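Local atomic coordinates of syndapin (Drosophila melanogaster, PDB entry 3I2W), a protein that probably works in endocytosis and the internalisation of plasma-membrane proteins, and binds phospholipids, acting as a homodimer built on its F-BAR domain. Residues 64-68 with 258-263; 61-65 with 266-271; 41-46 with 79-84. All coordinates share one frame; numbering follows the deposited sequence.

Contact 1. Residues 64-68 with 258-263; sequences TTEAA and TINNAD. With NA (sodium ion), chain G.
Thr64 carries the polar part of this contact, near the start of helix 63-105. Its CB lies 3.4 Å from Asn261 O, and its methyl CG2 stays near the same carbonyl. The hydroxyl is the tip that bonds: Asp263 N donates to Thr64 OG1 over 2.8 Å, nearly straight at 167°. Chi1 of 63° puts OG1 between the backbone N and the carbonyl carbon, on the side where Asp263 N comes in. With an alanine in place of Thr64, the N-H of Asp263 would probably lose this acceptor and the turn be less firmly held.

One helical turn on, small side chains allow a close approach. Ala68 CB meets Ala262 CB at 4.0 Å. The methyl CG2 of Thr258 reaches the backbone of Ala67 and lies 3.5 Å from Ala67 O. A water links the two backbones, donating to Thr64 O at 2.6 Å and to Thr258 O at 3.2 Å. Glu66 faces another way, and its extended chain brings OE2 to the sodium ion at 2.5 Å. Carbonyls of Ile56, Glu57, Gly59 and Glu61 complete that site with a second water. Lys230 of the second subunit hydrogen-bonds Asn260 O and Ala262 O. This end of the dimeric helix bundle is thus joined by methyl packing plus one backbone N-H, with a water between two carbonyls that could not bond each other directly.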
loop_
_atom_site.group_PDB
_atom_site.type_symbol
_atom_site.label_atom_id
_atom_site.label_comp_id
_atom_site.label_asym_id
_atom_site.label_seq_id
_atom_site.Cartn_x
_atom_site.Cartn_y
_atom_site.Cartn_z
ATOM N N THR B 64 33.143 -6.659 5.204
ATOM C CA THR B 64 32.460 -5.873 4.216
ATOM C C THR B 64 31.280 -6.688 3.696
ATOM O O THR B 64 30.400 -6.190 3.074
ATOM C CB THR B 64 33.393 -5.608 3.072
ATOM O OG1 THR B 64 33.728 -6.855 2.469
ATOM C CG2 THR B 64 34.636 -4.958 3.558
ATOM N N THR B 65 31.266 -7.965 3.954
ATOM C CA THR B 65 30.161 -8.753 3.530
ATOM C C THR B 65 28.993 -8.425 4.452
ATOM O O THR B 65 27.863 -8.182 4.014
ATOM C CB THR B 65 30.546 -10.221 3.586
ATOM O OG1 THR B 65 31.528 -10.472 2.576
ATOM C CG2 THR B 65 29.348 -11.109 3.326
ATOM N N GLU B 66 29.271 -8.398 5.734
ATOM C CA GLU B 66 28.293 -7.890 6.664
ATOM C C GLU B 66 27.749 -6.574 6.160
ATOM O O GLU B 66 26.548 -6.402 6.050
ATOM C CB GLU B 66 28.897 -7.679 8.059
ATOM C CG GLU B 66 27.878 -7.802 9.171
ATOM C CD GLU B 66 28.448 -7.439 10.501
ATOM O OE1 GLU B 66 29.623 -7.005 10.535
ATOM O OE2 GLU B 66 27.758 -7.620 11.526
ATOM N N ALA B 67 28.648 -5.647 5.851
ATOM C CA ALA B 67 28.259 -4.309 5.422
ATOM C C ALA B 67 27.402 -4.383 4.190
ATOM O O ALA B 67 26.439 -3.684 4.135
ATOM C CB ALA B 67 29.464 -3.431 5.202
ATOM N N ALA B 68 27.724 -5.229 3.212
ATOM C CA ALA B 68 26.795 -5.457 2.096
ATOM C C ALA B 68 25.386 -5.890 2.492
ATOM O O ALA B 68 24.437 -5.333 1.942
ATOM C CB ALA B 68 27.352 -6.393 1.067
ATOM N N THR B 258 27.453 -0.020 -2.009
ATOM C CA THR B 258 27.696 -0.904 -0.897
ATOM C C THR B 258 27.915 -2.351 -1.320
ATOM O O THR B 258 28.964 -2.922 -1.025
ATOM C CB THR B 258 26.554 -0.864 0.030
ATOM O OG1 THR B 258 26.353 0.495 0.435
ATOM C CG2 THR B 258 26.830 -1.754 1.228
ATOM N N ILE B 259 26.975 -2.961 -2.027
ATOM C CA ILE B 259 27.255 -4.321 -2.441
ATOM C C ILE B 259 28.616 -4.440 -3.107
ATOM O O ILE B 259 29.328 -5.402 -2.892
ATOM C CB ILE B 259 26.221 -4.873 -3.354
ATOM C CG1 ILE B 259 24.921 -4.966 -2.576
ATOM C CG2 ILE B 259 26.645 -6.266 -3.855
ATOM C CD1 ILE B 259 23.837 -5.283 -3.392
ATOM N N ASN B 260 28.993 -3.469 -3.904
ATOM C CA ASN B 260 30.207 -3.569 -4.627
ATOM C C ASN B 260 31.473 -3.591 -3.754
ATOM O O ASN B 260 32.438 -4.226 -4.077
ATOM C CB ASN B 260 30.271 -2.454 -5.608
ATOM C CG ASN B 260 30.596 -2.937 -6.948
ATOM O OD1 ASN B 260 31.369 -3.908 -7.130
ATOM N ND2 ASN B 260 30.005 -2.306 -7.928
ATOM N N ASN B 261 31.433 -2.907 -2.632
ATOM C CA ASN B 261 32.456 -2.919 -1.668
ATOM C C ASN B 261 32.594 -4.258 -0.983
ATOM O O ASN B 261 33.475 -4.424 -0.160
ATOM C CB ASN B 261 32.055 -1.945 -0.574
ATOM C CG ASN B 261 32.143 -0.522 -0.996
ATOM O OD1 ASN B 261 33.052 -0.105 -1.702
ATOM N ND2 ASN B 261 31.192 0.253 -0.552
ATOM N N ALA B 262 31.706 -5.205 -1.211
ATOM C CA ALA B 262 31.894 -6.474 -0.524
ATOM C C ALA B 262 33.165 -7.036 -1.103
ATOM O O ALA B 262 33.216 -7.303 -2.311
ATOM C CB ALA B 262 30.733 -7.414 -0.765
ATOM N N ASP B 263 34.185 -7.170 -0.253
ATOM C CA ASP B 263 35.506 -7.678 -0.657
ATOM C C ASP B 263 35.978 -8.915 0.114
ATOM O O ASP B 263 36.387 -8.871 1.308
ATOM C CB ASP B 263 36.527 -6.585 -0.495
ATOM C CG ASP B 263 37.905 -6.986 -0.976
ATOM O OD1 ASP B 263 38.083 -8.025 -1.655
ATOM O OD2 ASP B 263 38.833 -6.225 -0.678
HETATM NA NA NA G . 27.862 -9.871 12.668
HETATM O O HOH W 1 30.297 -3.952 1.674
HETATM O O HOH W 2 29.148 -10.130 14.858
#

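Contact 2. Residues 61-65 with 266-271; sequences EYGTT and KDLKWW. With NA (sodium ion), chain G.
Gly63 and Asp267 bring the backbones closest, with their CA atoms 5.3 Å apart, where helix 264-275 lies against the start of helix 63-105. An aromatic cluster of Tyr62, Trp270 and Trp271 sits beside a buried carboxylate at the end of the N-terminal helix hairpin, inside the dimeric F-BAR bundle. Gly63 has a positive phi, and a CB on it would run into Asp267 OD1.

The Asp267 carboxylate is held by both threonines. Thr64 N donates to Asp267 OD1 on its syn side, over 2.7 Å. Asp267 OD2 accepts three bonds. Thr65 N reaches it on the syn side, while Thr65 OG1 arrives nearly along the C-O bond at 2.8 Å. Thr64 OG1, already an acceptor for Asp263 N, donates a hydrogen bond to Asp267 OD2 from above the carboxylate plane. Four bonds should fix the rotation of the group, and the N-H groups of this helix start would probably favour its negative charge.

Tyr62 has chi1 at 57°, which sends its ring toward helix 264-275. Trp271 CE3 lies over one face of that ring, near the rim, 4.0 Å from Tyr62 CZ. Asp267 O is in plane at the ring edge, 3.6 Å from Tyr62 CE2. Trp270 meets the ring obliquely, its CE3 3.9 Å from Tyr62 CD2. Tyr62 OH bonds Glu222 and Arg16 of the second subunit, and Arg16 also makes a cation-pi contact with Trp271. Just before the tyrosine, Glu61 O binds the sodium ion at 2.4 Å.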
loop_
_atom_site.group_PDB
_atom_site.type_symbol
_atom_site.label_atom_id
_atom_site.label_comp_id
_atom_site.label_asym_id
_atom_site.label_seq_id
_atom_site.Cartn_x
_atom_site.Cartn_y
_atom_site.Cartn_z
ATOM N N GLU B 61 27.836 -13.080 10.468
ATOM C CA GLU B 61 28.402 -12.509 9.244
ATOM C C GLU B 61 29.313 -11.356 9.689
ATOM O O GLU B 61 29.060 -10.776 10.763
ATOM C CB GLU B 61 27.296 -12.097 8.273
ATOM C CG GLU B 61 27.806 -11.558 6.980
ATOM C CD GLU B 61 28.254 -12.606 6.008
ATOM O OE1 GLU B 61 27.444 -13.241 5.301
ATOM O OE2 GLU B 61 29.460 -12.790 5.914
ATOM N N TYR B 62 30.386 -11.081 8.942
ATOM C CA TYR B 62 31.385 -10.081 9.362
ATOM C C TYR B 62 31.916 -9.318 8.158
ATOM O O TYR B 62 31.655 -9.660 7.002
ATOM C CB TYR B 62 32.595 -10.762 10.066
ATOM C CG TYR B 62 33.293 -11.839 9.180
ATOM C CD1 TYR B 62 32.639 -13.032 8.888
ATOM C CD2 TYR B 62 34.536 -11.637 8.603
ATOM C CE1 TYR B 62 33.182 -14.013 8.092
ATOM C CE2 TYR B 62 35.107 -12.644 7.780
ATOM C CZ TYR B 62 34.404 -13.841 7.527
ATOM O OH TYR B 62 34.871 -14.897 6.714
ATOM N N GLY B 63 32.684 -8.273 8.429
ATOM C CA GLY B 63 33.445 -7.609 7.373
ATOM C C GLY B 63 32.615 -6.863 6.388
ATOM O O GLY B 63 31.524 -6.459 6.683
ATOM N N THR B 64 33.143 -6.659 5.204
ATOM C CA THR B 64 32.460 -5.873 4.216
ATOM C C THR B 64 31.280 -6.688 3.696
ATOM O O THR B 64 30.400 -6.190 3.074
ATOM C CB THR B 64 33.393 -5.608 3.072
ATOM O OG1 THR B 64 33.728 -6.855 2.469
ATOM C CG2 THR B 64 34.636 -4.958 3.558
ATOM N N THR B 65 31.266 -7.965 3.954
ATOM C CA THR B 65 30.161 -8.753 3.530
ATOM C C THR B 65 28.993 -8.425 4.452
ATOM O O THR B 65 27.863 -8.182 4.014
ATOM C CB THR B 65 30.546 -10.221 3.586
ATOM O OG1 THR B 65 31.528 -10.472 2.576
ATOM C CG2 THR B 65 29.348 -11.109 3.326
ATOM N N LYS B 266 39.740 -8.580 1.606
ATOM C CA LYS B 266 39.670 -7.846 2.843
ATOM C C LYS B 266 39.039 -8.744 3.932
ATOM O O LYS B 266 39.584 -8.920 4.995
ATOM C CB LYS B 266 38.854 -6.555 2.684
ATOM C CG LYS B 266 39.610 -5.260 2.852
ATOM C CD LYS B 266 38.819 -4.265 3.768
ATOM C CE LYS B 266 39.375 -2.756 3.847
ATOM N NZ LYS B 266 40.890 -2.544 4.000
ATOM N N ASP B 267 37.892 -9.336 3.665
ATOM C CA ASP B 267 37.245 -10.094 4.729
ATOM C C ASP B 267 38.026 -11.296 5.209
ATOM O O ASP B 267 38.195 -11.493 6.432
ATOM C CB ASP B 267 35.811 -10.472 4.366
ATOM C CG ASP B 267 34.915 -9.261 4.307
ATOM O OD1 ASP B 267 35.351 -8.134 4.748
ATOM O OD2 ASP B 267 33.795 -9.434 3.787
ATOM N N LEU B 268 38.526 -12.072 4.261
ATOM C CA LEU B 268 39.298 -13.212 4.640
ATOM C C LEU B 268 40.574 -12.851 5.352
ATOM O O LEU B 268 40.952 -13.551 6.277
ATOM C CB LEU B 268 39.610 -14.103 3.447
ATOM C CG LEU B 268 38.449 -14.892 2.871
ATOM C CD1 LEU B 268 39.014 -15.573 1.726
ATOM C CD2 LEU B 268 37.942 -15.903 3.852
ATOM N N LYS B 269 41.263 -11.805 4.920
ATOM C CA LYS B 269 42.538 -11.514 5.529
ATOM C C LYS B 269 42.298 -11.142 6.953
ATOM O O LYS B 269 43.005 -11.573 7.836
ATOM C CB LYS B 269 43.234 -10.407 4.803
ATOM C CG LYS B 269 44.043 -10.931 3.587
ATOM C CD LYS B 269 44.636 -9.818 2.774
ATOM C CE LYS B 269 45.879 -9.228 3.412
ATOM N NZ LYS B 269 46.593 -8.304 2.415
ATOM N N TRP B 270 41.226 -10.401 7.183
ATOM C CA TRP B 270 40.875 -9.956 8.489
ATOM C C TRP B 270 40.648 -11.182 9.325
ATOM O O TRP B 270 40.871 -11.167 10.527
ATOM C CB TRP B 270 39.582 -9.106 8.439
ATOM C CG TRP B 270 39.117 -8.627 9.863
ATOM C CD1 TRP B 270 39.500 -7.463 10.531
ATOM C CD2 TRP B 270 38.260 -9.325 10.777
ATOM N NE1 TRP B 270 38.917 -7.397 11.782
ATOM C CE2 TRP B 270 38.143 -8.518 11.948
ATOM C CE3 TRP B 270 37.582 -10.554 10.726
ATOM C CZ2 TRP B 270 37.402 -8.917 13.043
ATOM C CZ3 TRP B 270 36.821 -10.919 11.806
ATOM C CH2 TRP B 270 36.744 -10.096 12.955
ATOM N N TRP B 271 40.149 -12.245 8.710
ATOM C CA TRP B 271 39.715 -13.401 9.509
ATOM C C TRP B 271 40.903 -14.151 10.063
ATOM O O TRP B 271 40.892 -14.558 11.212
ATOM C CB TRP B 271 38.829 -14.349 8.727
ATOM C CG TRP B 271 38.496 -15.582 9.524
ATOM C CD1 TRP B 271 39.179 -16.741 9.535
ATOM C CD2 TRP B 271 37.388 -15.766 10.418
ATOM N NE1 TRP B 271 38.589 -17.625 10.384
ATOM C CE2 TRP B 271 37.476 -17.051 10.922
ATOM C CE3 TRP B 271 36.312 -14.966 10.813
ATOM C CZ2 TRP B 271 36.543 -17.559 11.811
ATOM C CZ3 TRP B 271 35.385 -15.466 11.715
ATOM C CH2 TRP B 271 35.513 -16.728 12.211
HETATM NA NA NA G . 27.862 -9.871 12.668
HETATM O O HOH W 2 29.148 -10.130 14.858
#

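Contact 3. Residues 41-46 with 79-84; sequences YAKSLR and ISDVHM
Ser80 OG is gripped by Arg46 and also bonds back to Glu77 O of its own helix. Arg46 NE donates to Ser80 OG over 2.8 Å at 164°, with the oxygen in the guanidinium plane. A longer, weak bond comes from Arg46 NH2 to the same oxygen. Arg46 NH2 also forms a salt bridge with Asp81 OD1 at 2.7 Å, although the hydrogen bond in it is bent and weak. The guanidinium and carboxylate planes stand 76° apart. The arginine chain runs extended from CG to NE, and this length carries its head across to the other helix. Met84, a selenomethionine, crosses the arginine at about a right angle, its CG 3.6 Å from Arg46 NH2.

Further in, the packing is apolar and aromatic. Ala42 CB rests 3.7 Å from Ser80 CB, where the two backbones come nearest. Leu45 CD1 touches Ile79 CG2 at 3.9 Å. Tyr41 and His83 form a T-shaped pair with planes at 88°. The edge of the tyrosine points at the histidine face, with Tyr41 CE2 3.6 Å from His83 CE1. His83 ND1 donates to Ile79 O one turn back, and this bond should keep the imidazole from turning. Tyr41 OH bonds Glu38 of the second subunit, and the Tyr41 rings of the two subunits stack.

The contact joins helices 11-58 and 63-105, which run nearly antiparallel as parts of the F-BAR helical bundle. The second subunit adjoins Tyr41 and Leu45, and helix 247-260 touches Ile79 and Val82.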
loop_
_atom_site.group_PDB
_atom_site.type_symbol
_atom_site.label_atom_id
_atom_site.label_comp_id
_atom_site.label_asym_id
_atom_site.label_seq_id
_atom_site.Cartn_x
_atom_site.Cartn_y
_atom_site.Cartn_z
ATOM N N TYR B 41 3.175 0.654 4.997
ATOM C CA TYR B 41 4.159 -0.085 4.283
ATOM C C TYR B 41 5.465 0.355 4.904
ATOM O O TYR B 41 6.284 -0.463 5.286
ATOM C CB TYR B 41 4.079 0.264 2.781
ATOM C CG TYR B 41 5.205 -0.210 1.821
ATOM C CD1 TYR B 41 5.751 -1.494 1.882
ATOM C CD2 TYR B 41 5.671 0.624 0.829
ATOM C CE1 TYR B 41 6.769 -1.910 1.003
ATOM C CE2 TYR B 41 6.682 0.218 -0.077
ATOM C CZ TYR B 41 7.231 -1.043 0.033
ATOM O OH TYR B 41 8.179 -1.446 -0.884
ATOM N N ALA B 42 5.637 1.665 5.016
ATOM C CA ALA B 42 6.856 2.274 5.543
ATOM C C ALA B 42 7.069 1.805 6.972
ATOM O O ALA B 42 8.139 1.447 7.395
ATOM C CB ALA B 42 6.731 3.784 5.496
ATOM N N LYS B 43 6.000 1.809 7.726
ATOM C CA LYS B 43 6.104 1.353 9.056
ATOM C C LYS B 43 6.597 -0.151 9.030
ATOM O O LYS B 43 7.459 -0.512 9.807
ATOM C CB LYS B 43 4.763 1.640 9.731
ATOM C CG LYS B 43 4.589 1.167 11.141
ATOM C CD LYS B 43 4.843 2.303 12.150
ATOM C CE LYS B 43 5.092 1.732 13.596
ATOM N NZ LYS B 43 6.593 1.430 13.855
ATOM N N SER B 44 6.105 -0.997 8.133
ATOM C CA SER B 44 6.525 -2.403 8.112
ATOM C C SER B 44 7.972 -2.558 7.766
ATOM O O SER B 44 8.687 -3.386 8.343
ATOM C CB SER B 44 5.762 -3.232 7.101
ATOM O OG SER B 44 4.474 -3.494 7.578
ATOM N N LEU B 45 8.383 -1.780 6.790
ATOM C CA LEU B 45 9.724 -1.761 6.353
ATOM C C LEU B 45 10.652 -1.409 7.495
ATOM O O LEU B 45 11.732 -1.938 7.599
ATOM C CB LEU B 45 9.895 -0.734 5.217
ATOM C CG LEU B 45 9.375 -1.185 3.867
ATOM C CD1 LEU B 45 9.441 -0.062 2.914
ATOM C CD2 LEU B 45 10.112 -2.361 3.311
ATOM N N ARG B 46 10.291 -0.445 8.288
ATOM C CA ARG B 46 11.181 0.019 9.288
ATOM C C ARG B 46 11.281 -1.063 10.409
ATOM O O ARG B 46 12.333 -1.325 10.973
ATOM C CB ARG B 46 10.652 1.340 9.804
ATOM C CG ARG B 46 11.236 2.503 9.063
ATOM C CD ARG B 46 10.490 3.797 9.440
ATOM N NE ARG B 46 10.636 4.875 8.445
ATOM C CZ ARG B 46 10.223 6.140 8.601
ATOM N NH1 ARG B 46 9.593 6.541 9.705
ATOM N NH2 ARG B 46 10.440 7.011 7.642
ATOM N N ILE B 79 13.405 3.882 1.373
ATOM C CA ILE B 79 12.170 3.669 0.661
ATOM C C ILE B 79 11.032 4.118 1.562
ATOM O O ILE B 79 10.077 4.809 1.095
ATOM C CB ILE B 79 11.953 2.224 0.223
ATOM C CG1 ILE B 79 12.807 1.904 -0.989
ATOM C CG2 ILE B 79 10.499 2.041 -0.173
ATOM C CD1 ILE B 79 12.396 2.706 -2.148
ATOM N N SER B 80 11.143 3.745 2.837
ATOM C CA SER B 80 10.140 4.071 3.784
ATOM C C SER B 80 9.992 5.586 3.884
ATOM O O SER B 80 8.900 6.090 4.050
ATOM C CB SER B 80 10.452 3.476 5.162
ATOM O OG SER B 80 11.416 4.263 5.833
ATOM N N ASP B 81 11.070 6.331 3.790
ATOM C CA ASP B 81 10.903 7.754 3.831
ATOM C C ASP B 81 10.096 8.263 2.637
ATOM O O ASP B 81 9.124 9.071 2.775
ATOM C CB ASP B 81 12.236 8.419 3.788
ATOM C CG ASP B 81 13.049 8.164 5.019
ATOM O OD1 ASP B 81 12.467 7.772 6.079
ATOM O OD2 ASP B 81 14.296 8.348 4.892
ATOM N N VAL B 82 10.501 7.844 1.454
ATOM C CA VAL B 82 9.675 8.135 0.319
ATOM C C VAL B 82 8.208 7.881 0.682
ATOM O O VAL B 82 7.353 8.744 0.485
ATOM C CB VAL B 82 10.093 7.292 -0.879
ATOM C CG1 VAL B 82 8.981 7.195 -1.909
ATOM C CG2 VAL B 82 11.380 7.837 -1.432
ATOM N N HIS B 83 7.890 6.714 1.216
ATOM C CA HIS B 83 6.472 6.511 1.380
ATOM C C HIS B 83 5.863 7.372 2.490
ATOM O O HIS B 83 4.709 7.714 2.369
ATOM C CB HIS B 83 6.084 5.040 1.454
ATOM C CG HIS B 83 6.152 4.332 0.139
ATOM N ND1 HIS B 83 7.345 3.982 -0.461
ATOM C CD2 HIS B 83 5.180 3.905 -0.693
ATOM C CE1 HIS B 83 7.107 3.403 -1.621
ATOM N NE2 HIS B 83 5.795 3.337 -1.775
HETATM N N MSE B 84 6.627 7.782 3.510
HETATM C CA MSE B 84 6.126 8.662 4.564
HETATM C C MSE B 84 5.816 10.026 4.037
HETATM O O MSE B 84 4.926 10.697 4.525
HETATM C CB MSE B 84 7.131 8.835 5.674
HETATM C CG MSE B 84 7.071 7.749 6.753
HETATM SE SE MSE B 84 5.288 7.313 7.536
HETATM C CE MSE B 84 5.455 8.194 9.297
#

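Overall arrangement
From the N terminus, helix 11-58 turns at the sodium site into helix 63-105. Contact 3 closes this short hairpin, with 32 residues between its segments. Contacts 1 and 2 start inside that loop and end far beyond it, so both cross contact 3. They close loops of about 200 residues, spanning the long helices 114-159 and 169-240. Sharing Thr64 and Thr65, they begin on one stretch and end on successive helices, 247-260 and 264-275. Their centres are about 9 Å apart; the centre of contact 3 is about 24 Å and about 31 Å from those of contacts 1 and 2. Together they tie the C-terminal helices to the N-terminal hairpin, and all three touch the second subunit.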